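Local coordinates for alkaline phosphatase (Antarctic bacterium, PDB 2W5V), which probably hydrolyses phosphate monoesters through a phosphoserine intermediate, using an active site that holds two zinc ions and one magnesium ion, at residues B[43-48]-B[298-303]; B[70-75]-B[340-345]; B[88-93]-B[358-363]; B[256-261]-B[272-277]. The protein carries 1 engineered substitution. All blocks are in the same frame, centred on the assembly; numbering follows the deposited sequence.

Interaction 1: residues B[43-48]-B[298-303]. With ZN (zinc ion), chain H; MG (magnesium ion), chain I.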
loop_
_atom_site.group_PDB
_atom_site.type_symbol
_atom_site.label_atom_id
_atom_site.label_comp_id
_atom_site.label_asym_id
_atom_site.label_seq_id
_atom_site.Cartn_x
_atom_site.Cartn_y
_atom_site.Cartn_z
ATOM N N ASP B 43 -9.632 11.116 -3.592
ATOM C CA ASP B 43 -10.471 10.937 -2.418
ATOM C C ASP B 43 -11.000 9.507 -2.340
ATOM O O ASP B 43 -11.666 9.035 -3.257
ATOM C CB ASP B 43 -11.628 11.942 -2.408
ATOM C CG ASP B 43 -12.224 12.107 -1.025
ATOM O OD1 ASP B 43 -12.503 11.073 -0.391
ATOM O OD2 ASP B 43 -12.382 13.255 -0.555
ATOM N N GLY B 44 -10.682 8.820 -1.246
ATOM C CA GLY B 44 -11.209 7.495 -0.997
ATOM C C GLY B 44 -10.448 6.358 -1.658
ATOM O O GLY B 44 -10.909 5.216 -1.637
ATOM N N ALA B 45 -9.280 6.650 -2.228
ATOM C CA ALA B 45 -8.511 5.616 -2.930
ATOM C C ALA B 45 -7.475 4.911 -2.044
ATOM O O ALA B 45 -6.421 5.468 -1.740
ATOM C CB ALA B 45 -7.831 6.201 -4.173
ATOM N N GLY B 46 -7.774 3.683 -1.635
ATOM C CA GLY B 46 -6.767 2.874 -0.966
ATOM C C GLY B 46 -5.868 2.199 -1.997
ATOM O O GLY B 46 -6.007 2.424 -3.187
ATOM N N LEU B 47 -4.945 1.364 -1.551
ATOM C CA LEU B 47 -4.052 0.695 -2.490
ATOM C C LEU B 47 -4.832 -0.244 -3.412
ATOM O O LEU B 47 -4.451 -0.436 -4.567
ATOM C CB LEU B 47 -2.948 -0.051 -1.745
ATOM C CG LEU B 47 -1.929 -0.820 -2.591
ATOM C CD1 LEU B 47 -1.311 0.053 -3.681
ATOM C CD2 LEU B 47 -0.857 -1.385 -1.670
ATOM N N SER B 48 -5.934 -0.809 -2.923
ATOM C CA SER B 48 -6.763 -1.668 -3.781
ATOM C C SER B 48 -7.380 -0.872 -4.937
ATOM O O SER B 48 -7.402 -1.332 -6.081
ATOM C CB SER B 48 -7.855 -2.359 -2.970
ATOM O OG SER B 48 -7.318 -3.368 -2.123
ATOM N N VAL B 298 1.309 12.605 -4.789
ATOM C CA VAL B 298 0.015 11.954 -4.995
ATOM C C VAL B 298 -0.334 11.127 -3.767
ATOM O O VAL B 298 0.462 10.286 -3.325
ATOM C CB VAL B 298 0.034 10.998 -6.207
ATOM C CG1 VAL B 298 -1.298 10.267 -6.310
ATOM C CG2 VAL B 298 0.334 11.756 -7.510
ATOM N N THR B 299 -1.517 11.349 -3.211
ATOM C CA THR B 299 -1.947 10.535 -2.078
ATOM C C THR B 299 -3.464 10.544 -1.991
ATOM O O THR B 299 -4.125 11.125 -2.847
ATOM C CB THR B 299 -1.319 11.018 -0.748
ATOM O OG1 THR B 299 -1.492 10.010 0.258
ATOM C CG2 THR B 299 -1.962 12.315 -0.271
ATOM N N SER B 300 -4.008 9.917 -0.955
ATOM C CA SER B 300 -5.453 9.918 -0.714
ATOM C C SER B 300 -5.704 10.341 0.727
ATOM O O SER B 300 -4.792 10.327 1.553
ATOM C CB SER B 300 -6.043 8.519 -0.924
ATOM O OG SER B 300 -5.552 7.926 -2.121
ATOM N N ASP B 301 -6.945 10.680 1.043
ATOM C CA ASP B 301 -7.274 11.082 2.404
ATOM C C ASP B 301 -7.620 9.878 3.281
ATOM O O ASP B 301 -7.425 9.922 4.487
ATOM C CB ASP B 301 -8.381 12.164 2.420
ATOM C CG ASP B 301 -9.660 11.730 1.706
ATOM O OD1 ASP B 301 -9.607 10.772 0.901
ATOM O OD2 ASP B 301 -10.726 12.356 1.957
ATOM N N HIS B 302 -8.102 8.802 2.651
ATOM C CA HIS B 302 -8.510 7.565 3.319
ATOM C C HIS B 302 -9.004 6.601 2.234
ATOM O O HIS B 302 -9.051 6.966 1.056
ATOM C CB HIS B 302 -9.659 7.843 4.280
ATOM C CG HIS B 302 -10.828 8.486 3.604
ATOM N ND1 HIS B 302 -11.745 7.767 2.871
ATOM C CD2 HIS B 302 -11.177 9.786 3.485
ATOM C CE1 HIS B 302 -12.635 8.598 2.352
ATOM N NE2 HIS B 302 -12.313 9.828 2.714
ATOM N N GLU B 303 -9.375 5.381 2.626
ATOM C CA GLU B 303 -9.937 4.399 1.695
ATOM C C GLU B 303 -11.446 4.390 1.889
ATOM O O GLU B 303 -11.929 4.753 2.970
ATOM C CB GLU B 303 -9.386 2.995 2.004
ATOM C CG GLU B 303 -9.737 1.923 0.966
ATOM C CD GLU B 303 -11.065 1.170 1.207
ATOM O OE1 GLU B 303 -11.711 1.327 2.277
ATOM O OE2 GLU B 303 -11.462 0.405 0.296
HETATM ZN ZN ZN H . -12.529 11.548 1.558
HETATM MG MG MG I . -13.184 14.988 -1.411
HETATM O O HOH W 1 -14.573 13.736 -2.563
HETATM O O HOH W 2 -14.011 16.985 -2.163
HETATM O O HOH W 3 -14.816 15.149 0.211
#
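Asp43 and Asp301 meet across a shared zinc ion. Asp43 leaves the backbone with CG anti to the backbone N (chi1 -161°). Its CB lies 4.1 Å from Asp301 OD1. Beyond CG the carboxylate bridges two metals. Asp43 OD1 binds the zinc at 2.0 Å, and Asp43 OD2 binds the magnesium at 2.1 Å. Asp301 OD2 reaches the same zinc at 2.0 Å, its carboxylate plane turned 83° from that of Asp43. His302 NE2 binds this zinc at 2.1 Å, and phosphorylated Ser84 completes the site. Thr137, Glu254 and three waters fill the rest of the magnesium shell.

Three hydrogen bonds back up these ligands and the loops that carry them. Gly44 N donates to Asp301 OD1 at 3.1 Å, meeting it nearly along its C-O axis. His302 ND1 donates to Glu303 O at 3.0 Å, close to the ring plane, which fixes the ring's rotation. Ser300 OG donates to Ala45 O at 2.6 Å, on a carbonyl lone pair. An alanine at Ser300 would probably leave the buried Ala45 O without this donor and take a partner from Ser42 OG.

Segment 43-48 follows strand 36-42, and segment 298-303 takes in the end of the neighbouring parallel strand 294-299 and the loop after it. Segment 43-48 then enters helix 47-52, with Gly46 as N-cap, and Ala45 packs on Ile274 of helix 267-291.

Interaction 2: residues B[70-75]-B[340-345]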
loop_
_atom_site.group_PDB
_atom_site.type_symbol
_atom_site.label_atom_id
_atom_site.label_comp_id
_atom_site.label_asym_id
_atom_site.label_seq_id
_atom_site.Cartn_x
_atom_site.Cartn_y
_atom_site.Cartn_z
ATOM N N GLY B 70 5.708 6.340 0.142
ATOM C CA GLY B 70 5.568 6.301 1.592
ATOM C C GLY B 70 4.174 5.828 1.975
ATOM O O GLY B 70 3.398 5.463 1.101
ATOM N N LEU B 71 3.852 5.838 3.267
ATOM C CA LEU B 71 2.547 5.390 3.740
ATOM C C LEU B 71 2.104 6.343 4.828
ATOM O O LEU B 71 2.898 6.688 5.695
ATOM C CB LEU B 71 2.609 3.966 4.325
ATOM C CG LEU B 71 3.041 2.821 3.399
ATOM C CD1 LEU B 71 3.204 1.495 4.152
ATOM C CD2 LEU B 71 2.044 2.655 2.268
ATOM N N ILE B 72 0.848 6.780 4.779
ATOM C CA ILE B 72 0.314 7.625 5.851
ATOM C C ILE B 72 -0.776 6.966 6.680
ATOM O O ILE B 72 -1.597 6.189 6.172
ATOM C CB ILE B 72 -0.225 8.986 5.329
ATOM C CG1 ILE B 72 -1.211 8.789 4.168
ATOM C CG2 ILE B 72 0.920 9.864 4.891
ATOM C CD1 ILE B 72 -1.902 10.114 3.728
ATOM N N LYS B 73 -0.776 7.297 7.968
ATOM C CA LYS B 73 -1.818 6.874 8.879
ATOM C C LYS B 73 -2.834 8.004 8.948
ATOM O O LYS B 73 -2.459 9.160 9.149
ATOM C CB LYS B 73 -1.226 6.590 10.261
ATOM C CG LYS B 73 -2.261 6.014 11.223
ATOM C CD LYS B 73 -1.660 5.590 12.551
ATOM C CE LYS B 73 -2.770 5.116 13.492
ATOM N NZ LYS B 73 -2.216 4.745 14.819
ATOM N N THR B 74 -4.116 7.683 8.778
ATOM C CA THR B 74 -5.100 8.725 8.476
ATOM C C THR B 74 -6.086 9.091 9.587
ATOM O O THR B 74 -6.971 9.925 9.363
ATOM C CB THR B 74 -5.939 8.335 7.252
ATOM O OG1 THR B 74 -6.642 7.116 7.544
ATOM C CG2 THR B 74 -5.043 8.137 6.018
ATOM N N SER B 75 -5.968 8.479 10.761
ATOM C CA SER B 75 -6.939 8.748 11.835
ATOM C C SER B 75 -6.974 10.228 12.222
ATOM O O SER B 75 -5.958 10.922 12.148
ATOM C CB SER B 75 -6.661 7.885 13.075
ATOM O OG SER B 75 -6.793 6.499 12.788
ATOM N N THR B 340 -7.326 1.945 6.796
ATOM C CA THR B 340 -6.037 1.448 6.285
ATOM C C THR B 340 -5.044 2.582 6.069
ATOM O O THR B 340 -5.429 3.713 5.776
ATOM C CB THR B 340 -6.182 0.685 4.950
ATOM O OG1 THR B 340 -4.876 0.303 4.476
ATOM C CG2 THR B 340 -6.858 1.568 3.915
ATOM N N LEU B 341 -3.758 2.273 6.221
ATOM C CA LEU B 341 -2.721 3.202 5.810
ATOM C C LEU B 341 -2.860 3.430 4.304
ATOM O O LEU B 341 -3.366 2.572 3.572
ATOM C CB LEU B 341 -1.325 2.645 6.113
ATOM C CG LEU B 341 -0.935 2.358 7.565
ATOM C CD1 LEU B 341 0.511 1.842 7.643
ATOM C CD2 LEU B 341 -1.081 3.578 8.406
ATOM N N ILE B 342 -2.400 4.590 3.851
ATOM C CA ILE B 342 -2.587 5.033 2.472
ATOM C C ILE B 342 -1.238 5.338 1.816
ATOM O O ILE B 342 -0.406 6.014 2.401
ATOM C CB ILE B 342 -3.455 6.319 2.468
ATOM C CG1 ILE B 342 -4.894 5.997 2.912
ATOM C CG2 ILE B 342 -3.382 7.046 1.123
ATOM C CD1 ILE B 342 -5.651 5.077 1.954
ATOM N N PRO B 343 -1.030 4.856 0.585
ATOM C CA PRO B 343 0.212 5.130 -0.149
ATOM C C PRO B 343 0.375 6.602 -0.500
ATOM O O PRO B 343 -0.598 7.288 -0.834
ATOM C CB PRO B 343 0.062 4.316 -1.445
ATOM C CG PRO B 343 -1.083 3.395 -1.224
ATOM C CD PRO B 343 -1.966 4.016 -0.180
ATOM N N VAL B 344 1.611 7.078 -0.405
ATOM C CA VAL B 344 1.992 8.399 -0.865
ATOM C C VAL B 344 3.035 8.199 -1.949
ATOM O O VAL B 344 3.972 7.412 -1.773
ATOM C CB VAL B 344 2.670 9.191 0.261
ATOM C CG1 VAL B 344 3.211 10.531 -0.264
ATOM C CG2 VAL B 344 1.707 9.376 1.432
ATOM N N PHE B 345 2.875 8.907 -3.065
ATOM C CA PHE B 345 3.831 8.856 -4.164
ATOM C C PHE B 345 4.409 10.251 -4.370
ATOM O O PHE B 345 3.674 11.240 -4.339
ATOM C CB PHE B 345 3.152 8.399 -5.460
ATOM C CG PHE B 345 2.433 7.078 -5.352
ATOM C CD1 PHE B 345 3.079 5.887 -5.673
ATOM C CD2 PHE B 345 1.108 7.025 -4.954
ATOM C CE1 PHE B 345 2.422 4.664 -5.578
ATOM C CE2 PHE B 345 0.435 5.808 -4.865
ATOM C CZ PHE B 345 1.100 4.617 -5.184
HETATM O O HOH W 4 -7.612 5.310 5.558
HETATM O O HOH W 5 -4.410 4.921 8.816
#
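Ile72 and Ile342 form an antiparallel hydrogen-bonded pair. Ile72 N donates to Ile342 O at 2.8 Å, and Ile342 N returns the bond to Ile72 O at 2.9 Å. Gly70 and Val344 form a second such pair, while Leu71 and Pro343 make the non-hydrogen-bonded pair between them. Pro343 has no N-H to give, and this position asks for none from it across the pair.

On the Ile72 face the side chains interlock. Ile72 CG1 sits between the backbone N and the carbonyl carbon (chi1 52°), 3.7 Å from Ile342 CB. Ile72 CG2 touches Val344 CG2 at 3.6 Å, the two side chains crossing at about a right angle. Beyond the last bridged pair, Leu341 CD2 rests 3.4 Å from Lys73 CA.

In the mixed central sheet, strand 342-347 runs against both its neighbours, 294-299 and 68-73. Strand 356-359 flanks 68-73 on its other side.

Further out, a water bridges the segment ends. It accepts from Thr74 OG1 at 2.9 Å and donates to Thr340 O at 2.7 Å. Thr299 and Tyr358 pack on Ile72 and Val344. The second subunit covers this same end: its Ser51 bonds Leu341 N, and Phe54 O of that subunit bonds Lys73 NZ. Tyr55 of the second subunit makes a cation-pi contact with Lys73.

Interaction 3: residues B[88-93]-B[358-363]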
loop_
_atom_site.group_PDB
_atom_site.type_symbol
_atom_site.label_atom_id
_atom_site.label_comp_id
_atom_site.label_asym_id
_atom_site.label_seq_id
_atom_site.Cartn_x
_atom_site.Cartn_y
_atom_site.Cartn_z
ATOM N N ALA B 88 -8.311 16.131 4.855
ATOM C CA ALA B 88 -7.735 17.163 4.006
ATOM C C ALA B 88 -7.078 18.256 4.846
ATOM O O ALA B 88 -6.065 18.831 4.443
ATOM C CB ALA B 88 -8.802 17.770 3.112
ATOM N N THR B 89 -7.670 18.559 5.998
ATOM C CA THR B 89 -7.107 19.589 6.876
ATOM C C THR B 89 -5.735 19.125 7.420
ATOM O O THR B 89 -4.840 19.942 7.656
ATOM C CB THR B 89 -8.077 19.955 8.032
ATOM O OG1 THR B 89 -9.279 20.530 7.489
ATOM C CG2 THR B 89 -7.435 20.980 8.974
ATOM N N ALA B 90 -5.562 17.816 7.598
ATOM C CA ALA B 90 -4.250 17.291 7.980
ATOM C C ALA B 90 -3.203 17.717 6.948
ATOM O O ALA B 90 -2.120 18.182 7.307
ATOM C CB ALA B 90 -4.286 15.774 8.106
ATOM N N PHE B 91 -3.541 17.560 5.667
ATOM C CA PHE B 91 -2.646 17.931 4.564
ATOM C C PHE B 91 -2.480 19.447 4.436
ATOM O O PHE B 91 -1.376 19.953 4.228
ATOM C CB PHE B 91 -3.177 17.426 3.222
ATOM C CG PHE B 91 -3.354 15.932 3.133
ATOM C CD1 PHE B 91 -2.621 15.064 3.927
ATOM C CD2 PHE B 91 -4.237 15.398 2.204
ATOM C CE1 PHE B 91 -2.784 13.680 3.811
ATOM C CE2 PHE B 91 -4.402 14.024 2.084
ATOM C CZ PHE B 91 -3.674 13.164 2.885
ATOM N N SER B 92 -3.587 20.175 4.526
ATOM C CA SER B 92 -3.542 21.604 4.237
ATOM C C SER B 92 -2.982 22.438 5.383
ATOM O O SER B 92 -2.401 23.492 5.139
ATOM C CB SER B 92 -4.927 22.129 3.856
ATOM O OG SER B 92 -5.789 22.114 4.982
ATOM N N CYS B 93 -3.170 21.976 6.621
ATOM C CA CYS B 93 -2.815 22.768 7.802
ATOM C C CYS B 93 -1.801 22.106 8.732
ATOM O O CYS B 93 -1.199 22.774 9.569
ATOM C CB CYS B 93 -4.067 23.148 8.594
ATOM S SG CYS B 93 -5.209 24.192 7.646
ATOM N N TYR B 358 4.335 7.576 8.176
ATOM C CA TYR B 358 4.125 8.738 9.046
ATOM C C TYR B 358 2.650 9.124 9.145
ATOM O O TYR B 358 1.788 8.566 8.444
ATOM C CB TYR B 358 4.978 9.929 8.573
ATOM C CG TYR B 358 4.948 10.149 7.070
ATOM C CD1 TYR B 358 4.034 11.025 6.491
ATOM C CD2 TYR B 358 5.829 9.471 6.229
ATOM C CE1 TYR B 358 3.992 11.223 5.111
ATOM C CE2 TYR B 358 5.796 9.662 4.844
ATOM C CZ TYR B 358 4.879 10.544 4.293
ATOM O OH TYR B 358 4.833 10.740 2.922
ATOM N N GLU B 359 2.353 10.077 10.025
ATOM C CA GLU B 359 0.976 10.533 10.180
ATOM C C GLU B 359 0.599 11.403 8.989
ATOM O O GLU B 359 1.446 12.117 8.453
ATOM C CB GLU B 359 0.809 11.312 11.486
ATOM C CG GLU B 359 1.110 10.483 12.731
ATOM C CD GLU B 359 0.022 9.465 13.051
ATOM O OE1 GLU B 359 -1.027 9.461 12.368
ATOM O OE2 GLU B 359 0.214 8.672 13.999
ATOM N N ASN B 360 -0.664 11.326 8.564
ATOM C CA ASN B 360 -1.150 12.168 7.466
ATOM C C ASN B 360 -0.803 13.654 7.592
ATOM O O ASN B 360 -0.491 14.303 6.590
ATOM C CB ASN B 360 -2.660 11.981 7.197
ATOM C CG ASN B 360 -3.545 12.361 8.385
ATOM O OD1 ASN B 360 -3.069 12.671 9.479
ATOM N ND2 ASN B 360 -4.854 12.327 8.163
ATOM N N ASN B 361 -0.839 14.204 8.803
ATOM C CA ASN B 361 -0.591 15.643 8.918
ATOM C C ASN B 361 0.850 16.028 8.618
ATOM O O ASN B 361 1.146 17.199 8.397
ATOM C CB ASN B 361 -1.045 16.219 10.261
ATOM C CG ASN B 361 -0.303 15.629 11.436
ATOM O OD1 ASN B 361 -0.385 14.432 11.696
ATOM N ND2 ASN B 361 0.410 16.477 12.177
ATOM N N GLU B 362 1.749 15.048 8.596
ATOM C CA GLU B 362 3.151 15.340 8.285
ATOM C C GLU B 362 3.350 15.700 6.817
ATOM O O GLU B 362 4.384 16.250 6.447
ATOM C CB GLU B 362 4.074 14.183 8.687
ATOM C CG GLU B 362 4.119 13.931 10.189
ATOM C CD GLU B 362 4.727 15.089 10.967
ATOM O OE1 GLU B 362 5.432 15.916 10.355
ATOM O OE2 GLU B 362 4.503 15.167 12.194
ATOM N N ILE B 363 2.377 15.373 5.974
ATOM C CA ILE B 363 2.429 15.805 4.577
ATOM C C ILE B 363 2.648 17.317 4.527
ATOM O O ILE B 363 3.476 17.807 3.754
ATOM C CB ILE B 363 1.132 15.479 3.816
ATOM C CG1 ILE B 363 1.041 13.975 3.503
ATOM C CG2 ILE B 363 1.045 16.304 2.533
ATOM C CD1 ILE B 363 2.047 13.484 2.471
#
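Ala90 and Phe91 of helix 86-93 face Asn360, Asn361 and Ile363, and no hydrogen bond crosses between the segments.

The weak polar contacts are two. Asn361 CA approaches Ala90 O at 3.4 Å as a CA-H...O contact, with an angle of 147° at the hydrogen. Asn360 O lies at the edge of the Phe91 ring, near its plane, 3.5 Å from Phe91 CD1. The same oxygen accepts from Ile363 N at 3.1 Å, within the segment 358-363.

The remaining contacts are van der Waals. Ala90 CB presses on the amide of Asn360, 3.5 Å from Asn360 ND2. Asn360 CG stands between its backbone N and carbonyl carbon (chi1 62°), a turn that brings CG close to the alanine methyl. Asn361 CB meets Ala90 CB at 3.9 Å. The Phe91 ring crosses the Asn360 side chain at about a right angle, ring and amide planes 79° apart. Ile363 CB comes 3.8 Å from Phe91 CD1, the two side chains crossing obliquely.

The amide ends find hydrogen bonds beyond the two segments. Asn360 OD1 accepts from Lys96, and Asn361 ND2 donates to Gly94 O.

A type I turn from Glu359 to Glu362 carries the asparagines. This is a strand-turn-helix junction, where strand 356-359 at the end of the sheet passes into helix 362-371. It packs on the helix that follows the phosphoserine Ser84.

Interaction 4: residues B[256-261]-B[272-277]. With ZN (zinc ion), chain G.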
loop_
_atom_site.group_PDB
_atom_site.type_symbol
_atom_site.label_atom_id
_atom_site.label_comp_id
_atom_site.label_asym_id
_atom_site.label_seq_id
_atom_site.Cartn_x
_atom_site.Cartn_y
_atom_site.Cartn_z
ATOM N N SER B 256 -12.216 13.810 -7.034
ATOM C CA SER B 256 -13.162 13.858 -5.921
ATOM C C SER B 256 -14.115 12.665 -5.840
ATOM O O SER B 256 -14.556 12.284 -4.745
ATOM C CB SER B 256 -13.998 15.142 -6.015
ATOM O OG SER B 256 -13.179 16.288 -6.201
ATOM N N GLN B 257 -14.455 12.089 -6.989
ATOM C CA GLN B 257 -15.591 11.171 -7.039
ATOM C C GLN B 257 -15.235 9.699 -6.900
ATOM O O GLN B 257 -16.120 8.837 -6.913
ATOM C CB GLN B 257 -16.442 11.417 -8.288
ATOM C CG GLN B 257 -16.974 12.841 -8.363
ATOM C CD GLN B 257 -18.022 13.027 -9.433
ATOM O OE1 GLN B 257 -18.737 12.088 -9.789
ATOM N NE2 GLN B 257 -18.120 14.241 -9.958
ATOM N N ILE B 258 -13.946 9.405 -6.753
ATOM C CA ILE B 258 -13.536 8.045 -6.458
ATOM C C ILE B 258 -14.234 7.594 -5.172
ATOM O O ILE B 258 -14.703 6.457 -5.057
ATOM C CB ILE B 258 -12.011 7.944 -6.300
ATOM C CG1 ILE B 258 -11.320 8.357 -7.610
ATOM C CG2 ILE B 258 -11.618 6.525 -5.901
ATOM C CD1 ILE B 258 -9.862 8.801 -7.439
ATOM N N ASP B 259 -14.312 8.506 -4.214
ATOM C CA ASP B 259 -14.965 8.255 -2.930
ATOM C C ASP B 259 -16.440 7.870 -3.117
ATOM O O ASP B 259 -16.953 6.965 -2.462
ATOM C CB ASP B 259 -14.841 9.520 -2.070
ATOM C CG ASP B 259 -15.495 9.379 -0.703
ATOM O OD1 ASP B 259 -15.154 8.443 0.038
ATOM O OD2 ASP B 259 -16.343 10.221 -0.362
ATOM N N TRP B 260 -17.117 8.553 -4.032
ATOM C CA TRP B 260 -18.545 8.327 -4.234
ATOM C C TRP B 260 -18.829 6.955 -4.852
ATOM O O TRP B 260 -19.803 6.297 -4.494
ATOM C CB TRP B 260 -19.152 9.459 -5.069
ATOM C CG TRP B 260 -18.822 10.832 -4.514
ATOM C CD1 TRP B 260 -18.212 11.109 -3.320
ATOM C CD2 TRP B 260 -19.112 12.101 -5.117
ATOM N NE1 TRP B 260 -18.089 12.470 -3.153
ATOM C CE2 TRP B 260 -18.632 13.102 -4.240
ATOM C CE3 TRP B 260 -19.725 12.490 -6.315
ATOM C CZ2 TRP B 260 -18.746 14.466 -4.523
ATOM C CZ3 TRP B 260 -19.840 13.847 -6.594
ATOM C CH2 TRP B 260 -19.353 14.818 -5.700
ATOM N N GLY B 261 -17.969 6.522 -5.766
ATOM C CA GLY B 261 -18.043 5.171 -6.293
ATOM C C GLY B 261 -17.896 4.147 -5.180
ATOM O O GLY B 261 -18.608 3.140 -5.154
ATOM N N SER B 272 -13.770 4.074 -13.309
ATOM C CA SER B 272 -13.674 5.133 -14.307
ATOM C C SER B 272 -13.145 6.422 -13.676
ATOM O O SER B 272 -12.403 7.177 -14.313
ATOM C CB SER B 272 -15.015 5.373 -15.021
ATOM O OG SER B 272 -16.052 5.679 -14.108
ATOM N N GLU B 273 -13.512 6.673 -12.422
ATOM C CA GLU B 273 -13.063 7.899 -11.767
ATOM C C GLU B 273 -11.564 7.846 -11.451
ATOM O O GLU B 273 -10.851 8.833 -11.629
ATOM C CB GLU B 273 -13.880 8.194 -10.504
ATOM C CG GLU B 273 -15.381 8.466 -10.749
ATOM C CD GLU B 273 -15.651 9.691 -11.626
ATOM O OE1 GLU B 273 -14.962 10.717 -11.462
ATOM O OE2 GLU B 273 -16.571 9.637 -12.474
ATOM N N ILE B 274 -11.073 6.703 -10.991
ATOM C CA ILE B 274 -9.652 6.641 -10.659
ATOM C C ILE B 274 -8.795 6.547 -11.921
ATOM O O ILE B 274 -7.662 7.019 -11.937
ATOM C CB ILE B 274 -9.301 5.539 -9.639
ATOM C CG1 ILE B 274 -7.870 5.752 -9.125
ATOM C CG2 ILE B 274 -9.461 4.168 -10.249
ATOM C CD1 ILE B 274 -7.489 4.866 -7.962
ATOM N N ASN B 275 -9.338 5.954 -12.980
ATOM C CA ASN B 275 -8.660 5.982 -14.272
ATOM C C ASN B 275 -8.446 7.421 -14.754
ATOM O O ASN B 275 -7.386 7.755 -15.289
ATOM C CB ASN B 275 -9.430 5.173 -15.323
ATOM C CG ASN B 275 -9.142 3.677 -15.235
ATOM O OD1 ASN B 275 -8.287 3.238 -14.463
ATOM N ND2 ASN B 275 -9.854 2.890 -16.034
ATOM N N ASP B 276 -9.462 8.264 -14.567
ATOM C CA ASP B 276 -9.368 9.686 -14.903
ATOM C C ASP B 276 -8.304 10.377 -14.040
ATOM O O ASP B 276 -7.501 11.172 -14.538
ATOM C CB ASP B 276 -10.730 10.370 -14.714
ATOM C CG ASP B 276 -10.673 11.864 -14.969
ATOM O OD1 ASP B 276 -10.322 12.262 -16.100
ATOM O OD2 ASP B 276 -10.979 12.642 -14.034
ATOM N N PHE B 277 -8.301 10.063 -12.747
ATOM C CA PHE B 277 -7.306 10.602 -11.821
ATOM C C PHE B 277 -5.883 10.248 -12.268
ATOM O O PHE B 277 -4.991 11.097 -12.260
ATOM C CB PHE B 277 -7.562 10.086 -10.399
ATOM C CG PHE B 277 -6.596 10.622 -9.377
ATOM C CD1 PHE B 277 -6.723 11.926 -8.895
ATOM C CD2 PHE B 277 -5.566 9.826 -8.892
ATOM C CE1 PHE B 277 -5.827 12.429 -7.948
ATOM C CE2 PHE B 277 -4.664 10.312 -7.943
ATOM C CZ PHE B 277 -4.797 11.625 -7.469
HETATM ZN ZN ZN G . -16.643 9.575 1.803
HETATM O O HOH W 6 -13.367 12.200 -9.749
HETATM O O HOH W 7 -18.339 11.476 2.191
#
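Gln257 and Glu273 are joined by a water, with no direct hydrogen bond between the two segments. The water accepts from Gln257 N at 3.0 Å and donates to Glu273 OE1 at 2.8 Å. Glu273 OE1 also lies 3.6 Å from Gln257 CB and forms a salt bridge with Arg227. Glu273 OE2 accepts from Met223 N, so both oxygens of this buried carboxylate have partners. The amide end of Gln257 turns elsewhere, to Tyr269, Met220 and Thr130.

Ile258 carries the apolar half. Its CG1 is anti to the carbonyl carbon (chi1 -61°) and lies 3.9 Å from Glu273 CB. The two side chains slide past each other in opposite directions. Ile258 CD1 then reaches Ile274 CB at 4.0 Å. It is equally far, 4.0 Å, from Phe277 CB, and there the side chains cross at about a right angle. An alanine at Ile258 would probably open a gap beside Ile274 and Phe277, because the CG1-CD1 branch that touches them would be gone.

Next in the chain, Asp259 grips the second zinc with both oxygens, OD2 at 2.3 Å and OD1 more loosely at 2.6 Å. His263 and His337 bind the same ion.

Short helix 258-263 follows strand 249-255 and packs on the long helix 267-291. Ile258 and Phe277 also touch Ser42 of strand 36-42, and Ile274 touches helix 47-52.

Interactions 1 and 4 both supply ligands to the metal site, and their centres lie 10 Å apart. They touch where Asp43 OD1 comes 3.3 Å from Asp259 CB, so the ligands of the two zinc ions are in contact. Interaction 2 lies 8 Å from interaction 1, centre to centre. Strands 294-299 and 342-347 are neighbours in the sheet, and Val298 N probably bonds Phe345 O at 2.8 Å. Interaction 3 continues the sheet from interaction 2, with Lys73 O 2.9 Å from Asn360 N. Its Phe91 CZ also reaches Ser300 O of interaction 1 at 3.3 Å. Interactions 3 and 4 do not touch, their centres 21 Å apart.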